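Local atomic coordinates of kinesin-like protein (Caenorhabditis elegans, PDB entry 5X3E), a protein that probably acts as an ATP-driven kinesin-6 motor that moves along microtubules, its motor domain being captured here in the apo state. Residues Q252-D257 / F395-E400; R364-V369 / E382-R387. All coordinates share one frame; numbering follows the deposited sequence.

Contact 1: Q252-D257 / F395-E400; sequences QQMYVD and FKNYLE. With SO4 (sulfate ion), chain C; SO4 (sulfate ion), chain M.
In this kinesin motor domain, strand 254-256 of the central mixed sheet meets the short, single-turn helix 396-399 through an asparagine that grips the backbone at two points. N397 has CG anti to its carbonyl carbon (chi1 -57°), which turns the amide's OD1 and ND2 toward the backbone on the two sides of Q253. Its ND2 donates to Q252 O over 3.1 Å, nearly straight at 171°, although the donor stands above that carbonyl's plane. Its OD1 receives M254 N over 3.0 Å in the plane of the amide carbonyl, so both ends are engaged and its rotation is fixed. The amide of Q253 stacks on that of N397, the planes 18° apart. An alanine in place of N397 would remove both bonds and probably loosen the chain at the start of the strand. M254 points toward the helix: its CB lies 3.9 Å from N397 OD1, and its CG touches that oxygen and K396 CB, the latter 4.0 Å away. Beyond CG the chain bends, and SD comes within 4.1 Å of sulfate O2. M254 and K396 cross at about a right angle, CE lying 3.4 Å from K396 CD and 3.3 Å from K396 NZ.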
ATOM      1  N   GLN A 252      -0.328  13.037  15.483  1.00 69.41           N
ATOM      2  CA  GLN A 252       0.648  13.416  14.464  1.00 70.62           C
ATOM      3  C   GLN A 252       0.678  12.445  13.287  1.00 70.05           C
ATOM      4  O   GLN A 252       1.623  12.464  12.493  1.00 72.66           O
ATOM      5  CB  GLN A 252       2.051  13.576  15.060  1.00 73.93           C
ATOM      6  CG  GLN A 252       2.137  14.716  16.056  1.00 76.84           C
ATOM      7  CD  GLN A 252       1.751  16.051  15.446  1.00 88.40           C
ATOM      8  OE1 GLN A 252       2.081  16.341  14.294  1.00 95.57           O
ATOM      9  NE2 GLN A 252       1.040  16.869  16.214  1.00 90.95           N
ATOM     10  N   GLN A 253      -0.349  11.613  13.145  1.00 67.91           N
ATOM     11  CA  GLN A 253      -0.435  10.654  12.050  1.00 63.00           C
ATOM     12  C   GLN A 253      -1.050  11.291  10.811  1.00 58.29           C
ATOM     13  O   GLN A 253      -2.043  12.017  10.901  1.00 53.83           O
ATOM     14  CB  GLN A 253      -1.264   9.439  12.463  1.00 59.37           C
ATOM     15  CG  GLN A 253      -0.635   8.600  13.556  1.00 74.51           C
ATOM     16  CD  GLN A 253       0.572   7.827  13.057  1.00 93.27           C
ATOM     17  OE1 GLN A 253       0.512   7.161  12.019  1.00 79.41           O
ATOM     18  NE2 GLN A 253       1.673   7.902  13.797  1.00103.99           N
ATOM     19  N   MET A 254      -0.463  11.004   9.652  1.00 59.15           N
ATOM     20  CA  MET A 254      -0.967  11.556   8.404  1.00 54.83           C
ATOM     21  C   MET A 254      -2.270  10.870   7.997  1.00 49.28           C
ATOM     22  O   MET A 254      -2.488   9.688   8.270  1.00 52.41           O
ATOM     23  CB  MET A 254       0.073  11.393   7.299  1.00 55.00           C
ATOM     24  CG  MET A 254       1.344  12.187   7.543  1.00 68.04           C
ATOM     25  SD  MET A 254       1.025  13.948   7.720  1.00 64.52           S
ATOM     26  CE  MET A 254       1.817  14.223   9.292  1.00 87.93           C
ATOM     27  N   TYR A 255      -3.150  11.635   7.355  1.00 57.69           N
ATOM     28  CA  TYR A 255      -4.378  11.080   6.800  1.00 47.49           C
ATOM     29  C   TYR A 255      -4.930  12.040   5.753  1.00 53.56           C
ATOM     30  O   TYR A 255      -4.483  13.182   5.622  1.00 51.79           O
ATOM     31  CB  TYR A 255      -5.426  10.797   7.889  1.00 41.51           C
ATOM     32  CG  TYR A 255      -6.120  12.016   8.472  1.00 49.50           C
ATOM     33  CD1 TYR A 255      -7.434  12.327   8.124  1.00 53.59           C
ATOM     34  CD2 TYR A 255      -5.468  12.854   9.373  1.00 59.06           C
ATOM     35  CE1 TYR A 255      -8.079  13.442   8.656  1.00 52.55           C
ATOM     36  CE2 TYR A 255      -6.104  13.974   9.914  1.00 49.25           C
ATOM     37  CZ  TYR A 255      -7.410  14.260   9.550  1.00 45.76           C
ATOM     38  OH  TYR A 255      -8.046  15.359  10.081  1.00 55.80           O
ATOM     39  N   VAL A 256      -5.919  11.558   5.012  1.00 49.18           N
ATOM     40  CA  VAL A 256      -6.608  12.342   3.995  1.00 43.86           C
ATOM     41  C   VAL A 256      -7.914  12.830   4.615  1.00 46.27           C
ATOM     42  O   VAL A 256      -8.771  12.020   4.986  1.00 50.52           O
ATOM     43  CB  VAL A 256      -6.846  11.520   2.716  1.00 42.49           C
ATOM     44  CG1 VAL A 256      -7.605  12.333   1.691  1.00 55.66           C
ATOM     45  CG2 VAL A 256      -5.521  11.028   2.124  1.00 39.87           C
ATOM     46  N   ASP A 257      -8.053  14.156   4.719  1.00 47.18           N
ATOM     47  CA  ASP A 257      -9.099  14.791   5.525  1.00 57.01           C
ATOM     48  C   ASP A 257     -10.494  14.243   5.225  1.00 53.21           C
ATOM     49  O   ASP A 257     -11.141  13.648   6.093  1.00 67.39           O
ATOM     50  CB  ASP A 257      -9.041  16.311   5.312  1.00 45.27           C
ATOM     51  CG  ASP A 257      -9.986  17.076   6.221  1.00 56.27           C
ATOM     52  OD1 ASP A 257     -10.693  16.449   7.034  1.00 72.32           O
ATOM     53  OD2 ASP A 257      -9.992  18.320   6.153  1.00 69.76           O
ATOM     54  N   PHE A 395       3.241  10.031   3.621  1.00 46.15           N
ATOM     55  CA  PHE A 395       3.961   8.968   4.311  1.00 55.68           C
ATOM     56  C   PHE A 395       5.078   9.520   5.194  1.00 63.99           C
ATOM     57  O   PHE A 395       6.123   8.885   5.365  1.00 67.63           O
ATOM     58  CB  PHE A 395       4.498   7.955   3.301  1.00 63.31           C
ATOM     59  CG  PHE A 395       3.435   7.395   2.405  1.00 56.30           C
ATOM     60  CD1 PHE A 395       2.381   6.663   2.939  1.00 54.26           C
ATOM     61  CD2 PHE A 395       3.467   7.619   1.039  1.00 47.50           C
ATOM     62  CE1 PHE A 395       1.379   6.160   2.125  1.00 41.84           C
ATOM     63  CE2 PHE A 395       2.472   7.116   0.218  1.00 60.80           C
ATOM     64  CZ  PHE A 395       1.425   6.390   0.762  1.00 61.44           C
ATOM     65  N   LYS A 396       4.851  10.707   5.766  1.00 62.37           N
ATOM     66  CA  LYS A 396       5.835  11.322   6.650  1.00 57.96           C
ATOM     67  C   LYS A 396       6.214  10.394   7.799  1.00 51.94           C
ATOM     68  O   LYS A 396       7.401  10.229   8.104  1.00 54.48           O
ATOM     69  CB  LYS A 396       5.293  12.654   7.173  1.00 65.73           C
ATOM     70  CG  LYS A 396       5.986  13.160   8.425  1.00 74.98           C
ATOM     71  CD  LYS A 396       5.242  14.338   9.027  1.00 81.72           C
ATOM     72  CE  LYS A 396       5.251  14.289  10.547  1.00 92.04           C
ATOM     73  NZ  LYS A 396       4.317  15.279  11.151  1.00 98.06           N
ATOM     74  N   ASN A 397       5.221   9.780   8.446  1.00 52.78           N
ATOM     75  CA  ASN A 397       5.493   8.932   9.602  1.00 57.67           C
ATOM     76  C   ASN A 397       6.446   7.798   9.245  1.00 64.35           C
ATOM     77  O   ASN A 397       7.430   7.553   9.952  1.00 69.09           O
ATOM     78  CB  ASN A 397       4.180   8.383  10.164  1.00 61.36           C
ATOM     79  CG  ASN A 397       3.206   9.485  10.538  1.00 69.19           C
ATOM     80  OD1 ASN A 397       2.087   9.542  10.028  1.00 85.13           O
ATOM     81  ND2 ASN A 397       3.631  10.370  11.428  1.00 53.19           N
ATOM     82  N   TYR A 398       6.165   7.092   8.144  1.00 55.63           N
ATOM     83  CA  TYR A 398       7.036   6.007   7.703  1.00 54.07           C
ATOM     84  C   TYR A 398       8.438   6.516   7.377  1.00 50.30           C
ATOM     85  O   TYR A 398       9.441   5.921   7.787  1.00 59.68           O
ATOM     86  CB  TYR A 398       6.425   5.310   6.484  1.00 54.86           C
ATOM     87  CG  TYR A 398       5.109   4.608   6.733  1.00 41.89           C
ATOM     88  CD1 TYR A 398       3.904   5.219   6.410  1.00 38.73           C
ATOM     89  CD2 TYR A 398       5.068   3.331   7.285  1.00 40.54           C
ATOM     90  CE1 TYR A 398       2.694   4.582   6.631  1.00 39.57           C
ATOM     91  CE2 TYR A 398       3.860   2.682   7.507  1.00 40.64           C
ATOM     92  CZ  TYR A 398       2.678   3.312   7.176  1.00 40.71           C
ATOM     93  OH  TYR A 398       1.477   2.675   7.394  1.00 43.12           O
ATOM     94  N   LEU A 399       8.529   7.609   6.621  1.00 47.68           N
ATOM     95  CA  LEU A 399       9.828   8.119   6.203  1.00 55.13           C
ATOM     96  C   LEU A 399      10.626   8.719   7.354  1.00 64.63           C
ATOM     97  O   LEU A 399      11.846   8.876   7.227  1.00 61.60           O
ATOM     98  CB  LEU A 399       9.643   9.147   5.094  1.00 55.14           C
ATOM     99  CG  LEU A 399       9.074   8.499   3.838  1.00 54.19           C
ATOM    100  CD1 LEU A 399       8.460   9.528   2.930  1.00 47.29           C
ATOM    101  CD2 LEU A 399      10.182   7.754   3.121  1.00 46.48           C
ATOM    102  N   GLU A 400       9.970   9.076   8.459  1.00 63.60           N
ATOM    103  CA  GLU A 400      10.663   9.448   9.682  1.00 64.70           C
ATOM    104  C   GLU A 400      10.909   8.245  10.580  1.00 71.90           C
ATOM    105  O   GLU A 400      11.223   8.411  11.764  1.00 85.93           O
ATOM    106  CB  GLU A 400       9.888  10.534  10.425  1.00 67.24           C
ATOM    107  CG  GLU A 400      10.024  11.915   9.793  1.00 69.73           C
ATOM    108  CD  GLU A 400       9.295  12.986  10.574  1.00 82.24           C
ATOM    109  OE1 GLU A 400       8.516  12.629  11.482  1.00 90.74           O
ATOM    110  OE2 GLU A 400       9.510  14.183  10.291  1.00 91.82           O
TER
HETATM  111  S   SO4 C 501      -6.686   7.963   5.067  1.00 54.03           S
HETATM  112  O1  SO4 C 501      -6.658   7.640   6.494  1.00 72.43           O
HETATM  113  O2  SO4 C 501      -5.938   6.958   4.317  1.00 86.74           O
HETATM  114  O3  SO4 C 501      -6.069   9.264   4.850  1.00 87.81           O
HETATM  115  O4  SO4 C 501      -8.063   8.008   4.596  1.00 47.79           O
HETATM  116  S   SO4 M 511       1.996  18.651   8.722  1.00124.71           S
HETATM  117  O1  SO4 M 511       0.617  18.247   8.450  1.00 99.27           O
HETATM  118  O2  SO4 M 511       2.856  17.479   8.867  1.00104.54           O
HETATM  119  O3  SO4 M 511       2.467  19.488   7.622  1.00132.44           O
HETATM  120  O4  SO4 M 511       2.048  19.423   9.959  1.00141.53           O

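Contact 2: R364-V369 / E382-R387; sequences RQCIEV and EQVPYR. With SO4 (sulfate ion), chain K; SO4 (sulfate ion), chain M.
E382 opens the segment with CG wedged between its own backbone N and carbonyl carbon (chi1 43°), a torsion that lays CG 3.8 Å from V369 CG1. The same methyl faces the backbone of the loop, with Q383 O 3.4 Å from V369 CG1. V384 then divides its branches: CG2 meets V369 CG1 at 3.8 Å, while CG1, anti to the backbone N, packs against C366 SG at 3.6 Å. P385 carries the apolar contact onward, its CG 3.7 Å from C366 SG and its CD tip to tip with V369 CG2. It is also the centre of an inverse gamma turn, in which Y386 N makes a weak bond to V384 O. Y386 sends its ring away from the helix, and its CE1 lies above one face of the R387 guanidinium, toward the rim. R387, extended from CG to NE, reaches a sulfate ion, O3 of which receives NH1 and, weakly, NH2. The sequence VPYR belongs to the kinesin loop between helices 350-375 and 390-394, in a region that in relatives faces the microtubule. Here V384 and C366 share L399 of helix 396-399, C366 and Y386 both touch T392 of helix 390-394, and R387 lies on H393.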
ATOM      1  N   ARG A 364      12.936   9.255  -3.549  1.00 52.71           N
ATOM      2  CA  ARG A 364      14.314   8.774  -3.529  1.00 55.33           C
ATOM      3  C   ARG A 364      15.120   9.474  -2.443  1.00 72.88           C
ATOM      4  O   ARG A 364      15.745   8.821  -1.599  1.00 85.36           O
ATOM      5  CB  ARG A 364      14.963   8.979  -4.902  1.00 65.66           C
ATOM      6  CG  ARG A 364      15.900   7.852  -5.348  1.00 62.68           C
ATOM      7  CD  ARG A 364      16.866   8.313  -6.439  1.00 85.89           C
ATOM      8  NE  ARG A 364      16.230   9.216  -7.399  1.00115.33           N
ATOM      9  CZ  ARG A 364      15.656   8.833  -8.535  1.00117.26           C
ATOM     10  NH1 ARG A 364      15.630   7.550  -8.872  1.00118.19           N
ATOM     11  NH2 ARG A 364      15.101   9.737  -9.335  1.00104.01           N
ATOM     12  N   GLN A 365      15.114  10.812  -2.454  1.00 69.89           N
ATOM     13  CA  GLN A 365      15.845  11.577  -1.449  1.00 72.46           C
ATOM     14  C   GLN A 365      15.404  11.204  -0.039  1.00 79.47           C
ATOM     15  O   GLN A 365      16.231  11.118   0.877  1.00 87.42           O
ATOM     16  CB  GLN A 365      15.652  13.077  -1.692  1.00 71.05           C
ATOM     17  CG  GLN A 365      16.071  13.544  -3.075  1.00 86.62           C
ATOM     18  CD  GLN A 365      15.655  14.977  -3.359  1.00 94.71           C
ATOM     19  OE1 GLN A 365      15.256  15.710  -2.454  1.00 94.97           O
ATOM     20  NE2 GLN A 365      15.746  15.381  -4.622  1.00 92.92           N
ATOM     21  N   CYS A 366      14.105  10.971   0.154  1.00 65.99           N
ATOM     22  CA  CYS A 366      13.598  10.718   1.498  1.00 61.30           C
ATOM     23  C   CYS A 366      14.038   9.359   2.034  1.00 69.96           C
ATOM     24  O   CYS A 366      14.417   9.256   3.207  1.00 73.34           O
ATOM     25  CB  CYS A 366      12.080  10.861   1.522  1.00 59.01           C
ATOM     26  SG  CYS A 366      11.557  12.595   1.502  1.00 60.90           S
ATOM     27  N   ILE A 367      14.008   8.305   1.211  1.00 81.48           N
ATOM     28  CA  ILE A 367      14.463   7.011   1.724  1.00 78.94           C
ATOM     29  C   ILE A 367      15.973   7.003   1.920  1.00 70.47           C
ATOM     30  O   ILE A 367      16.483   6.226   2.736  1.00 65.12           O
ATOM     31  CB  ILE A 367      14.059   5.812   0.830  1.00 65.81           C
ATOM     32  CG1 ILE A 367      15.058   5.613  -0.304  1.00 80.76           C
ATOM     33  CG2 ILE A 367      12.644   5.962   0.283  1.00 52.96           C
ATOM     34  CD1 ILE A 367      14.987   4.251  -0.932  1.00 95.24           C
ATOM     35  N   GLU A 368      16.706   7.857   1.198  1.00 66.34           N
ATOM     36  CA  GLU A 368      18.141   7.965   1.431  1.00 71.28           C
ATOM     37  C   GLU A 368      18.419   8.657   2.756  1.00 86.49           C
ATOM     38  O   GLU A 368      19.322   8.249   3.497  1.00 98.79           O
ATOM     39  CB  GLU A 368      18.817   8.698   0.274  1.00 70.02           C
ATOM     40  CG  GLU A 368      18.902   7.858  -0.994  1.00 81.85           C
ATOM     41  CD  GLU A 368      19.672   8.538  -2.106  1.00105.70           C
ATOM     42  OE1 GLU A 368      20.919   8.570  -2.039  1.00119.18           O
ATOM     43  OE2 GLU A 368      19.030   9.031  -3.057  1.00113.17           O
ATOM     44  N   VAL A 369      17.656   9.707   3.070  1.00 86.48           N
ATOM     45  CA  VAL A 369      17.739  10.313   4.396  1.00 77.94           C
ATOM     46  C   VAL A 369      17.293   9.316   5.459  1.00 81.12           C
ATOM     47  O   VAL A 369      17.855   9.269   6.562  1.00 87.99           O
ATOM     48  CB  VAL A 369      16.911  11.612   4.446  1.00 75.60           C
ATOM     49  CG1 VAL A 369      16.929  12.206   5.844  1.00 84.62           C
ATOM     50  CG2 VAL A 369      17.451  12.614   3.442  1.00 71.30           C
ATOM     51  N   GLU A 382      19.255  13.862  10.423  1.00103.80           N
ATOM     52  CA  GLU A 382      18.893  14.906   9.475  1.00 97.88           C
ATOM     53  C   GLU A 382      17.423  14.864   9.078  1.00 95.92           C
ATOM     54  O   GLU A 382      16.773  13.815   9.103  1.00101.54           O
ATOM     55  CB  GLU A 382      19.768  14.843   8.222  1.00 92.71           C
ATOM     56  CG  GLU A 382      20.005  13.465   7.664  1.00 94.42           C
ATOM     57  CD  GLU A 382      20.894  13.504   6.439  1.00107.02           C
ATOM     58  OE1 GLU A 382      21.002  14.581   5.819  1.00109.21           O
ATOM     59  OE2 GLU A 382      21.495  12.465   6.103  1.00115.19           O
ATOM     60  N   GLN A 383      16.919  16.037   8.708  1.00 92.74           N
ATOM     61  CA  GLN A 383      15.517  16.215   8.365  1.00 91.82           C
ATOM     62  C   GLN A 383      15.174  15.455   7.089  1.00 80.77           C
ATOM     63  O   GLN A 383      15.967  15.402   6.145  1.00 80.36           O
ATOM     64  CB  GLN A 383      15.216  17.709   8.195  1.00 96.86           C
ATOM     65  CG  GLN A 383      13.805  18.047   7.736  1.00105.23           C
ATOM     66  CD  GLN A 383      12.764  17.789   8.805  1.00109.39           C
ATOM     67  OE1 GLN A 383      11.748  17.141   8.555  1.00112.89           O
ATOM     68  NE2 GLN A 383      13.009  18.303  10.007  1.00107.32           N
ATOM     69  N   VAL A 384      13.987  14.861   7.072  1.00 75.29           N
ATOM     70  CA  VAL A 384      13.460  14.191   5.887  1.00 73.51           C
ATOM     71  C   VAL A 384      12.682  15.227   5.081  1.00 78.84           C
ATOM     72  O   VAL A 384      11.750  15.843   5.624  1.00 94.80           O
ATOM     73  CB  VAL A 384      12.563  13.005   6.265  1.00 66.51           C
ATOM     74  CG1 VAL A 384      12.035  12.318   5.021  1.00 63.65           C
ATOM     75  CG2 VAL A 384      13.323  12.026   7.134  1.00 68.32           C
ATOM     76  N   PRO A 385      13.033  15.466   3.813  1.00 74.84           N
ATOM     77  CA  PRO A 385      12.372  16.513   3.007  1.00 67.13           C
ATOM     78  C   PRO A 385      10.996  16.087   2.501  1.00 63.51           C
ATOM     79  O   PRO A 385      10.690  16.163   1.309  1.00 67.56           O
ATOM     80  CB  PRO A 385      13.375  16.723   1.865  1.00 66.38           C
ATOM     81  CG  PRO A 385      14.031  15.389   1.706  1.00 70.10           C
ATOM     82  CD  PRO A 385      14.143  14.820   3.089  1.00 74.60           C
ATOM     83  N   TYR A 386      10.135  15.658   3.427  1.00 64.87           N
ATOM     84  CA  TYR A 386       8.871  15.055   3.026  1.00 65.71           C
ATOM     85  C   TYR A 386       7.858  16.061   2.501  1.00 71.62           C
ATOM     86  O   TYR A 386       6.883  15.647   1.864  1.00 81.90           O
ATOM     87  CB  TYR A 386       8.254  14.257   4.183  1.00 62.89           C
ATOM     88  CG  TYR A 386       8.013  15.039   5.455  1.00 66.91           C
ATOM     89  CD1 TYR A 386       6.890  15.846   5.602  1.00 85.06           C
ATOM     90  CD2 TYR A 386       8.897  14.950   6.519  1.00 64.01           C
ATOM     91  CE1 TYR A 386       6.668  16.559   6.767  1.00 77.05           C
ATOM     92  CE2 TYR A 386       8.683  15.654   7.684  1.00 72.03           C
ATOM     93  CZ  TYR A 386       7.569  16.457   7.803  1.00 75.26           C
ATOM     94  OH  TYR A 386       7.354  17.154   8.966  1.00 86.58           O
ATOM     95  N   ARG A 387       8.056  17.360   2.732  1.00 77.32           N
ATOM     96  CA  ARG A 387       7.075  18.336   2.268  1.00 69.44           C
ATOM     97  C   ARG A 387       7.227  18.690   0.797  1.00 68.43           C
ATOM     98  O   ARG A 387       6.361  19.380   0.254  1.00 74.03           O
ATOM     99  CB  ARG A 387       7.160  19.611   3.108  1.00 67.00           C
ATOM    100  CG  ARG A 387       6.787  19.396   4.555  1.00 74.99           C
ATOM    101  CD  ARG A 387       6.843  20.677   5.363  1.00 80.02           C
ATOM    102  NE  ARG A 387       6.531  20.408   6.761  1.00105.21           N
ATOM    103  CZ  ARG A 387       5.293  20.310   7.239  1.00113.74           C
ATOM    104  NH1 ARG A 387       4.253  20.462   6.428  1.00 97.58           N
ATOM    105  NH2 ARG A 387       5.094  20.053   8.526  1.00121.29           N
TER
HETATM  106  S   SO4 K 509      11.134  20.339   3.820  1.00117.55           S
HETATM  107  O1  SO4 K 509      10.532  19.066   4.216  1.00 95.87           O
HETATM  108  O2  SO4 K 509      12.026  20.136   2.682  1.00118.45           O
HETATM  109  O3  SO4 K 509      10.078  21.272   3.436  1.00123.80           O
HETATM  110  O4  SO4 K 509      11.896  20.891   4.937  1.00117.77           O
HETATM  111  S   SO4 M 511       1.996  18.651   8.722  1.00124.71           S
HETATM  112  O1  SO4 M 511       0.617  18.247   8.450  1.00 99.27           O
HETATM  113  O2  SO4 M 511       2.856  17.479   8.867  1.00104.54           O
HETATM  114  O3  SO4 M 511       2.467  19.488   7.622  1.00132.44           O
HETATM  115  O4  SO4 M 511       2.048  19.423   9.959  1.00141.53           O

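From the N terminus, the chain first passes 252-257, beside strand 243-248 in the central sheet, and meets 395-400 much later, so contact 1 closes a long excursion of 137 residues. Within that excursion, helix 350-375 supplies 364-369 and the loop that follows it supplies 382-387; contact 2 closes this much shorter return of the chain before it reaches contact 1 again. The smaller closure therefore nests in the larger, and the two do not cross. They touch directly: the Y386 ring packs on K396 and E400, while L399 meets V384 and C366. One sulfate ion also borders both. Together they join sheet edge, short helices and long helix.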